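PDB 3QTG: pyruvate kinase from Pyrobaculum aerophilum, which catalyses the transfer of the phosphoryl group of phosphoenolpyruvate to ADP, yielding pyruvate and ATP in the last step of glycolysis. Local coordinates for residues V237-L240 against E241-Q245; V269-R272 against I273-S277; Y428-G431 against L432-I436. All coordinates share one frame; numbering follows the deposited sequence.

In the fold
Each contact is local: contact 1 spans the junction of two short helices, and contacts 2 and 3 lie within one helix each, in that order along the chain. Contacts 1 and 2 belong to the eight-stranded parallel (beta/alpha) barrel that holds the catalytic machinery. Contact 1 comes after the fifth barrel strand, 226-231, and contact 2 between the sixth, 249-253, and the seventh, 284-287. Their centres are about 10 Å apart and their side chains touch, so two successive outer helical elements pack as neighbours. Contact 3 lies in the C-terminal alpha/beta domain, on helix 428-439 beside a mixed sheet. Its centre is about 39 Å and about 37 Å from those of contacts 1 and 2, away from the catalytic site.

Contact 1. Residues V237-L240 against E241-Q245; sequences VNNL and EELVQ
Leu240 and Val244, one helical turn apart, carry the apolar side of this short segment, and the backbone joins them as well: Val244 N donates a hydrogen bond to Leu240 O at 2.8 Å. The leucine chain can be followed outward. Its CB lies beside Glu241 N, the next peptide nitrogen. With chi1 at -164°, CG lies opposite the backbone N and next to the carbonyl carbon, which brings it 4.0 Å from Val244 CG2. Beyond CG the branches part. Leu240 CD1 meets Val244 CG2 at 3.8 Å. Leu240 CD2 heads for the next helix and lies 3.8 Å from Ile273 CA. A leucine suits the place because its two methyls serve two surfaces at once, and the beta-branched valine holds CG2 close to the backbone, beside Leu240 O, where CD1 meets it.

Asn239 stands at the N-cap position, yet its side chain makes no capping bond; ND2 is instead bonded to Lys206 O. Its carbonyl starts the helical pattern, Leu243 N reaching Asn239 O at 3.0 Å. The Asn239 side chain crosses that of Leu243 at about a right angle, ND2 lying 4.1 Å from Leu243 CG. On the polar side, Gln245 NE2 folds back to Glu241 O at 3.1 Å, coming from above the carbonyl plane, 67° out of it. The carboxylate of Glu241 is held by a salt bridge to Lys279 and a hydrogen bond to Tyr280.

In the barrel, Leu240 packs on Ile231 of strand 226-231 and on Arg272 and Thr276 of helix 266-279. Leu243 packs on Val211, so helix 240-245 touches a barrel strand and the helices 208-220 and 266-279.

Contact 2. Residues V269-R272 against I273-S277; sequences VQRR and IVHTS
Arg272 O accepts two hydrogen bonds from Thr276, from the backbone N at 3.0 Å and from OG1 at 2.8 Å, on opposite faces of the carbonyl plane. The threonine hydroxyl can do this because chi1 of -57° sets OG1 beside its own backbone N. Ser277 repeats the pattern one residue on, its OG and N both reaching Ile273 O. A small hydroxyl thus satisfies itself within the helix, which suits these two buried positions. Ile273 N to Val269 O, Val274 N to Gln270 O and His275 N to Arg271 O supply the regular helical bonds.

Gln270, buried too, has both amide ends engaged, OE1 by Arg254 and NE2 by Thr311. The guanidinium of Arg271 reaches across to the second subunit, NH2 bonding Ser313 OG and NH1 bonding Glu346 O there. Its aliphatic part meanwhile makes a CH-pi contact, CG standing over a face of the His275 ring, 3.8 Å from the centroid.

Ile273 faces inward onto strands 249-253 and 284-287, Thr276 also touches Val244 of helix 240-245, and Arg271 and His275 meet the second subunit, so helix 266-279 joins barrel wall to subunit interface.

Contact 3. Residues Y428-G431 against L432-I436; sequences YEEG and LEKLI. With SO4 (sulfate ion), chain C.
The opening turns of helix 428-439, in the C-terminal alpha/beta domain, begin with Leu432 N bonded to Tyr428 O at 2.8 Å; each residue from Glu433 to Leu435 likewise bonds the carbonyl four before it. Tyr428 extends beyond the helix to a sulfate, probably from the crystallisation liquor. Its OH donates to SO4 O1 at 2.7 Å, in the ring plane, though the exact place of OH is less sure. Ser381 OG and the backbone N atoms of Met382, Ser383, Thr385 and Leu386 also grip this anion, consistent with a phosphate-binding loop like that used by effectors in related pyruvate kinases. Replacing Tyr428 by an alanine would probably cost the sulfate one of its donors and leave the ring of Tyr448 without its stacking partner.

Glu429 and Glu433 run side by side, OE2 to OE2 4.1 Å apart; both oxygens are buried and have no partner in the model, which would probably raise the pKa of one of the carboxylates. Glu429 OE1 is held by Tyr448. Glu430 and Lys434 run alongside each other through their aliphatic parts, CG to CE 3.6 Å, whereas OE2 and NZ, 4.5 Å apart, stop short of a salt bridge. Glu430 OE2 accepts from Glu426 N instead.

Leu432 and Leu435 suit the buried side, lying on strand 376-380; Leu432 and Ile436 also pack on strand 444-448, setting the helix against the sheet.

Contact 1. Residues V237-L240 against E241-Q245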
ATOM      1  N   VAL A 237       0.837  24.206 -23.285  1.00 39.51           N
ATOM      2  CA  VAL A 237       0.120  23.162 -22.580  1.00 40.27           C
ATOM      3  C   VAL A 237       0.111  21.835 -23.367  1.00 41.18           C
ATOM      4  O   VAL A 237       0.279  20.798 -22.782  1.00 41.33           O
ATOM      5  CB  VAL A 237      -1.308  23.617 -22.109  1.00 40.24           C
ATOM      6  CG1 VAL A 237      -2.075  22.445 -21.426  1.00 39.80           C
ATOM      7  CG2 VAL A 237      -1.203  24.817 -21.166  1.00 37.14           C
ATOM      8  N   ASN A 238      -0.058  21.865 -24.686  1.00 42.81           N
ATOM      9  CA  ASN A 238      -0.015  20.608 -25.466  1.00 44.30           C
ATOM     10  C   ASN A 238       1.386  19.971 -25.576  1.00 44.50           C
ATOM     11  O   ASN A 238       1.503  18.789 -25.893  1.00 46.02           O
ATOM     12  CB  ASN A 238      -0.634  20.794 -26.857  1.00 44.42           C
ATOM     13  CG  ASN A 238      -2.059  21.352 -26.800  1.00 46.03           C
ATOM     14  OD1 ASN A 238      -2.870  20.999 -25.917  1.00 47.18           O
ATOM     15  ND2 ASN A 238      -2.371  22.221 -27.741  1.00 42.57           N
ATOM     16  N   ASN A 239       2.427  20.758 -25.316  1.00 44.31           N
ATOM     17  CA  ASN A 239       3.831  20.298 -25.308  1.00 44.29           C
ATOM     18  C   ASN A 239       4.456  20.350 -23.881  1.00 43.51           C
ATOM     19  O   ASN A 239       5.668  20.532 -23.710  1.00 42.68           O
ATOM     20  CB  ASN A 239       4.653  21.146 -26.289  1.00 44.65           C
ATOM     21  CG  ASN A 239       5.929  20.455 -26.749  1.00 45.80           C
ATOM     22  OD1 ASN A 239       5.981  19.230 -26.878  1.00 48.87           O
ATOM     23  ND2 ASN A 239       6.962  21.244 -27.011  1.00 46.04           N
ATOM     24  N   LEU A 240       3.616  20.157 -22.870  1.00 43.16           N
ATOM     25  CA  LEU A 240       4.018  20.335 -21.463  1.00 42.88           C
ATOM     26  C   LEU A 240       5.106  19.364 -20.987  1.00 43.69           C
ATOM     27  O   LEU A 240       6.099  19.793 -20.393  1.00 42.97           O
ATOM     28  CB  LEU A 240       2.787  20.261 -20.552  1.00 42.37           C
ATOM     29  CG  LEU A 240       2.904  20.775 -19.118  1.00 40.97           C
ATOM     30  CD1 LEU A 240       3.366  22.222 -19.089  1.00 39.86           C
ATOM     31  CD2 LEU A 240       1.547  20.630 -18.456  1.00 41.46           C
ATOM     32  N   GLU A 241       4.916  18.072 -21.266  1.00 45.05           N
ATOM     33  CA  GLU A 241       5.901  17.025 -20.940  1.00 46.96           C
ATOM     34  C   GLU A 241       7.340  17.425 -21.281  1.00 47.31           C
ATOM     35  O   GLU A 241       8.227  17.429 -20.407  1.00 46.54           O
ATOM     36  CB  GLU A 241       5.550  15.717 -21.649  1.00 47.97           C
ATOM     37  CG  GLU A 241       4.280  15.041 -21.136  1.00 51.48           C
ATOM     38  CD  GLU A 241       4.492  14.335 -19.809  1.00 56.21           C
ATOM     39  OE1 GLU A 241       5.482  13.585 -19.689  1.00 58.68           O
ATOM     40  OE2 GLU A 241       3.666  14.518 -18.885  1.00 58.86           O
ATOM     41  N   GLU A 242       7.555  17.779 -22.547  1.00 47.63           N
ATOM     42  CA  GLU A 242       8.886  18.128 -23.051  1.00 48.36           C
ATOM     43  C   GLU A 242       9.362  19.493 -22.592  1.00 46.80           C
ATOM     44  O   GLU A 242      10.542  19.672 -22.300  1.00 46.43           O
ATOM     45  CB  GLU A 242       8.930  18.037 -24.585  1.00 49.33           C
ATOM     46  CG  GLU A 242       8.619  16.611 -25.110  1.00 54.58           C
ATOM     47  CD  GLU A 242       9.756  15.618 -24.839  1.00 60.14           C
ATOM     48  OE1 GLU A 242      10.683  15.543 -25.681  1.00 63.67           O
ATOM     49  OE2 GLU A 242       9.724  14.915 -23.795  1.00 62.52           O
ATOM     50  N   LEU A 243       8.446  20.453 -22.525  1.00 45.69           N
ATOM     51  CA  LEU A 243       8.791  21.794 -22.071  1.00 44.91           C
ATOM     52  C   LEU A 243       9.216  21.811 -20.606  1.00 44.14           C
ATOM     53  O   LEU A 243      10.147  22.521 -20.237  1.00 43.74           O
ATOM     54  CB  LEU A 243       7.625  22.772 -22.279  1.00 45.02           C
ATOM     55  CG  LEU A 243       7.510  23.480 -23.630  1.00 46.22           C
ATOM     56  CD1 LEU A 243       6.323  24.414 -23.604  1.00 46.61           C
ATOM     57  CD2 LEU A 243       8.773  24.254 -23.957  1.00 45.67           C
ATOM     58  N   VAL A 244       8.496  21.065 -19.772  1.00 43.36           N
ATOM     59  CA  VAL A 244       8.834  20.980 -18.359  1.00 42.84           C
ATOM     60  C   VAL A 244      10.237  20.402 -18.221  1.00 42.93           C
ATOM     61  O   VAL A 244      11.068  20.985 -17.536  1.00 42.40           O
ATOM     62  CB  VAL A 244       7.771  20.185 -17.548  1.00 42.34           C
ATOM     63  CG1 VAL A 244       8.320  19.761 -16.197  1.00 42.71           C
ATOM     64  CG2 VAL A 244       6.500  21.034 -17.386  1.00 41.37           C
ATOM     65  N   GLN A 245      10.512  19.306 -18.936  1.00 43.64           N
ATOM     66  CA  GLN A 245      11.808  18.621 -18.820  1.00 44.63           C
ATOM     67  C   GLN A 245      13.023  19.415 -19.303  1.00 45.41           C
ATOM     68  O   GLN A 245      14.154  19.103 -18.918  1.00 45.64           O
ATOM     69  CB  GLN A 245      11.759  17.229 -19.452  1.00 44.86           C
ATOM     70  CG  GLN A 245      10.796  16.314 -18.723  1.00 46.36           C
ATOM     71  CD  GLN A 245      10.712  14.935 -19.338  1.00 49.79           C
ATOM     72  OE1 GLN A 245      11.562  14.077 -19.087  1.00 50.28           O
ATOM     73  NE2 GLN A 245       9.674  14.706 -20.136  1.00 49.88           N
TER

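Contact 2. Residues V269-R272 against I273-S277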
ATOM      1  N   VAL A 269      -6.116  23.364 -15.930  1.00 35.69           N
ATOM      2  CA  VAL A 269      -4.854  23.585 -16.626  1.00 35.35           C
ATOM      3  C   VAL A 269      -3.737  23.931 -15.624  1.00 34.94           C
ATOM      4  O   VAL A 269      -2.659  23.369 -15.702  1.00 34.46           O
ATOM      5  CB  VAL A 269      -4.992  24.659 -17.780  1.00 35.45           C
ATOM      6  CG1 VAL A 269      -3.649  25.093 -18.298  1.00 35.44           C
ATOM      7  CG2 VAL A 269      -5.840  24.124 -18.928  1.00 35.31           C
ATOM      8  N   GLN A 270      -4.009  24.838 -14.680  1.00 34.85           N
ATOM      9  CA  GLN A 270      -3.097  25.119 -13.576  1.00 35.58           C
ATOM     10  C   GLN A 270      -2.699  23.833 -12.848  1.00 35.54           C
ATOM     11  O   GLN A 270      -1.519  23.582 -12.595  1.00 35.07           O
ATOM     12  CB  GLN A 270      -3.734  26.088 -12.577  1.00 34.35           C
ATOM     13  CG  GLN A 270      -2.842  26.352 -11.357  1.00 37.21           C
ATOM     14  CD  GLN A 270      -3.386  27.434 -10.430  1.00 38.66           C
ATOM     15  OE1 GLN A 270      -3.934  28.451 -10.882  1.00 45.93           O
ATOM     16  NE2 GLN A 270      -3.243  27.222  -9.130  1.00 38.75           N
ATOM     17  N   ARG A 271      -3.694  23.020 -12.501  1.00 36.33           N
ATOM     18  CA  ARG A 271      -3.417  21.776 -11.797  1.00 37.58           C
ATOM     19  C   ARG A 271      -2.510  20.877 -12.630  1.00 37.56           C
ATOM     20  O   ARG A 271      -1.544  20.333 -12.113  1.00 37.76           O
ATOM     21  CB  ARG A 271      -4.730  21.070 -11.435  1.00 38.47           C
ATOM     22  CG  ARG A 271      -4.564  19.884 -10.562  1.00 41.59           C
ATOM     23  CD  ARG A 271      -5.876  19.108 -10.450  1.00 47.82           C
ATOM     24  NE  ARG A 271      -6.811  19.737  -9.527  1.00 48.63           N
ATOM     25  CZ  ARG A 271      -7.947  19.172  -9.125  1.00 50.77           C
ATOM     26  NH1 ARG A 271      -8.290  17.970  -9.572  1.00 51.53           N
ATOM     27  NH2 ARG A 271      -8.738  19.805  -8.268  1.00 49.85           N
ATOM     28  N   ARG A 272      -2.801  20.740 -13.922  1.00 37.50           N
ATOM     29  CA  ARG A 272      -1.982  19.892 -14.785  1.00 38.86           C
ATOM     30  C   ARG A 272      -0.523  20.391 -14.931  1.00 36.41           C
ATOM     31  O   ARG A 272       0.408  19.580 -14.932  1.00 35.49           O
ATOM     32  CB  ARG A 272      -2.658  19.640 -16.150  1.00 39.10           C
ATOM     33  CG  ARG A 272      -1.706  19.080 -17.230  1.00 43.58           C
ATOM     34  CD  ARG A 272      -2.441  18.293 -18.369  1.00 44.51           C
ATOM     35  NE  ARG A 272      -3.025  19.176 -19.392  1.00 53.20           N
ATOM     36  CZ  ARG A 272      -4.292  19.611 -19.401  1.00 55.23           C
ATOM     37  NH1 ARG A 272      -5.140  19.258 -18.433  1.00 58.07           N
ATOM     38  NH2 ARG A 272      -4.710  20.410 -20.380  1.00 54.11           N
ATOM     39  N   ILE A 273      -0.321  21.704 -15.033  1.00 35.17           N
ATOM     40  CA  ILE A 273       1.045  22.247 -15.071  1.00 33.40           C
ATOM     41  C   ILE A 273       1.822  21.952 -13.780  1.00 33.34           C
ATOM     42  O   ILE A 273       3.004  21.558 -13.818  1.00 31.47           O
ATOM     43  CB  ILE A 273       1.099  23.775 -15.373  1.00 33.77           C
ATOM     44  CG1 ILE A 273       0.508  24.096 -16.766  1.00 33.23           C
ATOM     45  CG2 ILE A 273       2.552  24.249 -15.281  1.00 31.69           C
ATOM     46  CD1 ILE A 273      -0.062  25.514 -16.934  1.00 32.71           C
ATOM     47  N   VAL A 274       1.151  22.172 -12.644  1.00 33.65           N
ATOM     48  CA  VAL A 274       1.728  21.953 -11.310  1.00 33.82           C
ATOM     49  C   VAL A 274       2.041  20.462 -11.062  1.00 34.18           C
ATOM     50  O   VAL A 274       3.158  20.131 -10.686  1.00 33.91           O
ATOM     51  CB  VAL A 274       0.832  22.518 -10.180  1.00 33.48           C
ATOM     52  CG1 VAL A 274       1.414  22.169  -8.788  1.00 33.50           C
ATOM     53  CG2 VAL A 274       0.679  24.042 -10.319  1.00 34.32           C
ATOM     54  N   HIS A 275       1.078  19.582 -11.317  1.00 34.85           N
ATOM     55  CA  HIS A 275       1.301  18.131 -11.242  1.00 36.60           C
ATOM     56  C   HIS A 275       2.489  17.664 -12.115  1.00 36.39           C
ATOM     57  O   HIS A 275       3.357  16.935 -11.665  1.00 36.04           O
ATOM     58  CB  HIS A 275       0.005  17.389 -11.587  1.00 37.41           C
ATOM     59  CG  HIS A 275      -1.014  17.420 -10.479  1.00 41.98           C
ATOM     60  ND1 HIS A 275      -0.926  18.287  -9.402  1.00 42.73           N
ATOM     61  CD2 HIS A 275      -2.147  16.694 -10.285  1.00 44.75           C
ATOM     62  CE1 HIS A 275      -1.957  18.089  -8.597  1.00 46.62           C
ATOM     63  NE2 HIS A 275      -2.714  17.130  -9.110  1.00 45.59           N
ATOM     64  N   THR A 276       2.552  18.138 -13.350  1.00 36.52           N
ATOM     65  CA  THR A 276       3.642  17.781 -14.241  1.00 35.96           C
ATOM     66  C   THR A 276       5.018  18.253 -13.770  1.00 35.78           C
ATOM     67  O   THR A 276       5.996  17.485 -13.839  1.00 36.01           O
ATOM     68  CB  THR A 276       3.318  18.233 -15.669  1.00 36.29           C
ATOM     69  OG1 THR A 276       2.075  17.635 -16.040  1.00 35.52           O
ATOM     70  CG2 THR A 276       4.396  17.813 -16.655  1.00 35.57           C
ATOM     71  N   SER A 277       5.093  19.477 -13.259  1.00 35.56           N
ATOM     72  CA  SER A 277       6.360  20.017 -12.763  1.00 36.92           C
ATOM     73  C   SER A 277       6.866  19.268 -11.538  1.00 36.84           C
ATOM     74  O   SER A 277       8.047  18.988 -11.463  1.00 37.06           O
ATOM     75  CB  SER A 277       6.278  21.525 -12.444  1.00 36.68           C
ATOM     76  OG  SER A 277       5.861  22.265 -13.572  1.00 38.91           O
TER

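Contact 3. Residues Y428-G431 against L432-I436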
ATOM      1  N   TYR A 428      33.570  20.263   2.314  1.00 51.44           N
ATOM      2  CA  TYR A 428      32.235  19.873   2.723  1.00 49.79           C
ATOM      3  C   TYR A 428      32.149  19.650   4.217  1.00 49.73           C
ATOM      4  O   TYR A 428      31.244  20.180   4.861  1.00 48.67           O
ATOM      5  CB  TYR A 428      31.827  18.598   2.018  1.00 48.86           C
ATOM      6  CG  TYR A 428      31.244  18.816   0.653  1.00 48.37           C
ATOM      7  CD1 TYR A 428      31.901  18.345  -0.475  1.00 48.53           C
ATOM      8  CD2 TYR A 428      30.035  19.496   0.485  1.00 47.02           C
ATOM      9  CE1 TYR A 428      31.368  18.533  -1.739  1.00 48.49           C
ATOM     10  CE2 TYR A 428      29.488  19.685  -0.783  1.00 47.01           C
ATOM     11  CZ  TYR A 428      30.162  19.195  -1.883  1.00 47.06           C
ATOM     12  OH  TYR A 428      29.662  19.381  -3.138  1.00 47.14           O
ATOM     13  N   GLU A 429      33.105  18.882   4.752  1.00 49.64           N
ATOM     14  CA  GLU A 429      33.105  18.504   6.155  1.00 50.93           C
ATOM     15  C   GLU A 429      33.172  19.718   7.077  1.00 50.32           C
ATOM     16  O   GLU A 429      32.443  19.779   8.057  1.00 49.59           O
ATOM     17  CB  GLU A 429      34.186  17.448   6.474  1.00 51.73           C
ATOM     18  CG  GLU A 429      33.793  16.489   7.632  1.00 57.38           C
ATOM     19  CD  GLU A 429      32.747  15.418   7.238  1.00 62.65           C
ATOM     20  OE1 GLU A 429      33.038  14.614   6.326  1.00 64.11           O
ATOM     21  OE2 GLU A 429      31.636  15.367   7.843  1.00 64.95           O
ATOM     22  N   GLU A 430      34.006  20.700   6.735  1.00 50.86           N
ATOM     23  CA  GLU A 430      34.097  21.945   7.507  1.00 51.66           C
ATOM     24  C   GLU A 430      32.807  22.782   7.357  1.00 50.28           C
ATOM     25  O   GLU A 430      32.284  23.334   8.335  1.00 49.99           O
ATOM     26  CB  GLU A 430      35.356  22.724   7.095  1.00 52.38           C
ATOM     27  CG  GLU A 430      35.389  24.208   7.473  1.00 54.89           C
ATOM     28  CD  GLU A 430      36.635  24.936   6.948  1.00 56.14           C
ATOM     29  OE1 GLU A 430      37.768  24.453   7.218  1.00 60.72           O
ATOM     30  OE2 GLU A 430      36.488  25.991   6.280  1.00 56.81           O
ATOM     31  N   GLY A 431      32.284  22.843   6.132  1.00 49.07           N
ATOM     32  CA  GLY A 431      31.020  23.506   5.879  1.00 46.97           C
ATOM     33  C   GLY A 431      29.874  22.946   6.699  1.00 45.90           C
ATOM     34  O   GLY A 431      29.141  23.696   7.348  1.00 44.76           O
ATOM     35  N   LEU A 432      29.725  21.621   6.682  1.00 45.69           N
ATOM     36  CA  LEU A 432      28.644  20.970   7.442  1.00 45.56           C
ATOM     37  C   LEU A 432      28.753  21.215   8.952  1.00 46.52           C
ATOM     38  O   LEU A 432      27.743  21.420   9.623  1.00 46.60           O
ATOM     39  CB  LEU A 432      28.544  19.471   7.123  1.00 44.23           C
ATOM     40  CG  LEU A 432      27.206  18.816   7.520  1.00 44.43           C
ATOM     41  CD1 LEU A 432      26.001  19.389   6.726  1.00 42.03           C
ATOM     42  CD2 LEU A 432      27.265  17.287   7.400  1.00 43.84           C
ATOM     43  N   GLU A 433      29.970  21.197   9.488  1.00 48.13           N
ATOM     44  CA  GLU A 433      30.138  21.392  10.924  1.00 49.59           C
ATOM     45  C   GLU A 433      29.834  22.834  11.348  1.00 49.24           C
ATOM     46  O   GLU A 433      29.232  23.030  12.394  1.00 49.77           O
ATOM     47  CB  GLU A 433      31.496  20.877  11.435  1.00 50.40           C
ATOM     48  CG  GLU A 433      31.761  19.368  11.160  1.00 54.86           C
ATOM     49  CD  GLU A 433      30.703  18.380  11.759  1.00 58.96           C
ATOM     50  OE1 GLU A 433      30.382  18.472  12.974  1.00 60.13           O
ATOM     51  OE2 GLU A 433      30.210  17.496  11.002  1.00 59.80           O
ATOM     52  N   LYS A 434      30.198  23.825  10.527  1.00 49.28           N
ATOM     53  CA  LYS A 434      29.743  25.217  10.730  1.00 49.53           C
ATOM     54  C   LYS A 434      28.227  25.384  10.673  1.00 49.01           C
ATOM     55  O   LYS A 434      27.649  26.132  11.464  1.00 49.19           O
ATOM     56  CB  LYS A 434      30.358  26.165   9.701  1.00 50.11           C
ATOM     57  CG  LYS A 434      31.850  26.362   9.816  1.00 51.27           C
ATOM     58  CD  LYS A 434      32.334  27.124   8.594  1.00 53.17           C
ATOM     59  CE  LYS A 434      33.849  27.231   8.541  1.00 55.81           C
ATOM     60  NZ  LYS A 434      34.355  28.259   9.488  1.00 56.64           N
ATOM     61  N   LEU A 435      27.585  24.712   9.714  1.00 48.61           N
ATOM     62  CA  LEU A 435      26.119  24.700   9.628  1.00 47.63           C
ATOM     63  C   LEU A 435      25.464  24.007  10.834  1.00 47.43           C
ATOM     64  O   LEU A 435      24.465  24.486  11.345  1.00 47.29           O
ATOM     65  CB  LEU A 435      25.641  24.084   8.296  1.00 47.02           C
ATOM     66  CG  LEU A 435      24.137  24.062   7.948  1.00 47.19           C
ATOM     67  CD1 LEU A 435      23.563  25.475   7.750  1.00 46.31           C
ATOM     68  CD2 LEU A 435      23.892  23.204   6.701  1.00 45.66           C
ATOM     69  N   ILE A 436      26.016  22.883  11.278  1.00 48.00           N
ATOM     70  CA  ILE A 436      25.475  22.180  12.439  1.00 48.70           C
ATOM     71  C   ILE A 436      25.639  23.052  13.693  1.00 50.71           C
ATOM     72  O   ILE A 436      24.738  23.112  14.538  1.00 50.39           O
ATOM     73  CB  ILE A 436      26.141  20.796  12.649  1.00 48.46           C
ATOM     74  CG1 ILE A 436      25.676  19.812  11.577  1.00 47.20           C
ATOM     75  CG2 ILE A 436      25.830  20.245  14.054  1.00 47.62           C
ATOM     76  CD1 ILE A 436      26.459  18.487  11.530  1.00 47.94           C
TER
HETATM   77  S   SO4 C 500      26.242  20.235  -4.344  1.00 42.68           S
HETATM   78  O1  SO4 C 500      27.296  20.585  -3.419  1.00 39.99           O
HETATM   79  O2  SO4 C 500      26.103  21.323  -5.320  1.00 45.44           O
HETATM   80  O3  SO4 C 500      24.972  20.063  -3.639  1.00 42.37           O
HETATM   81  O4  SO4 C 500      26.519  18.991  -5.064  1.00 41.57           O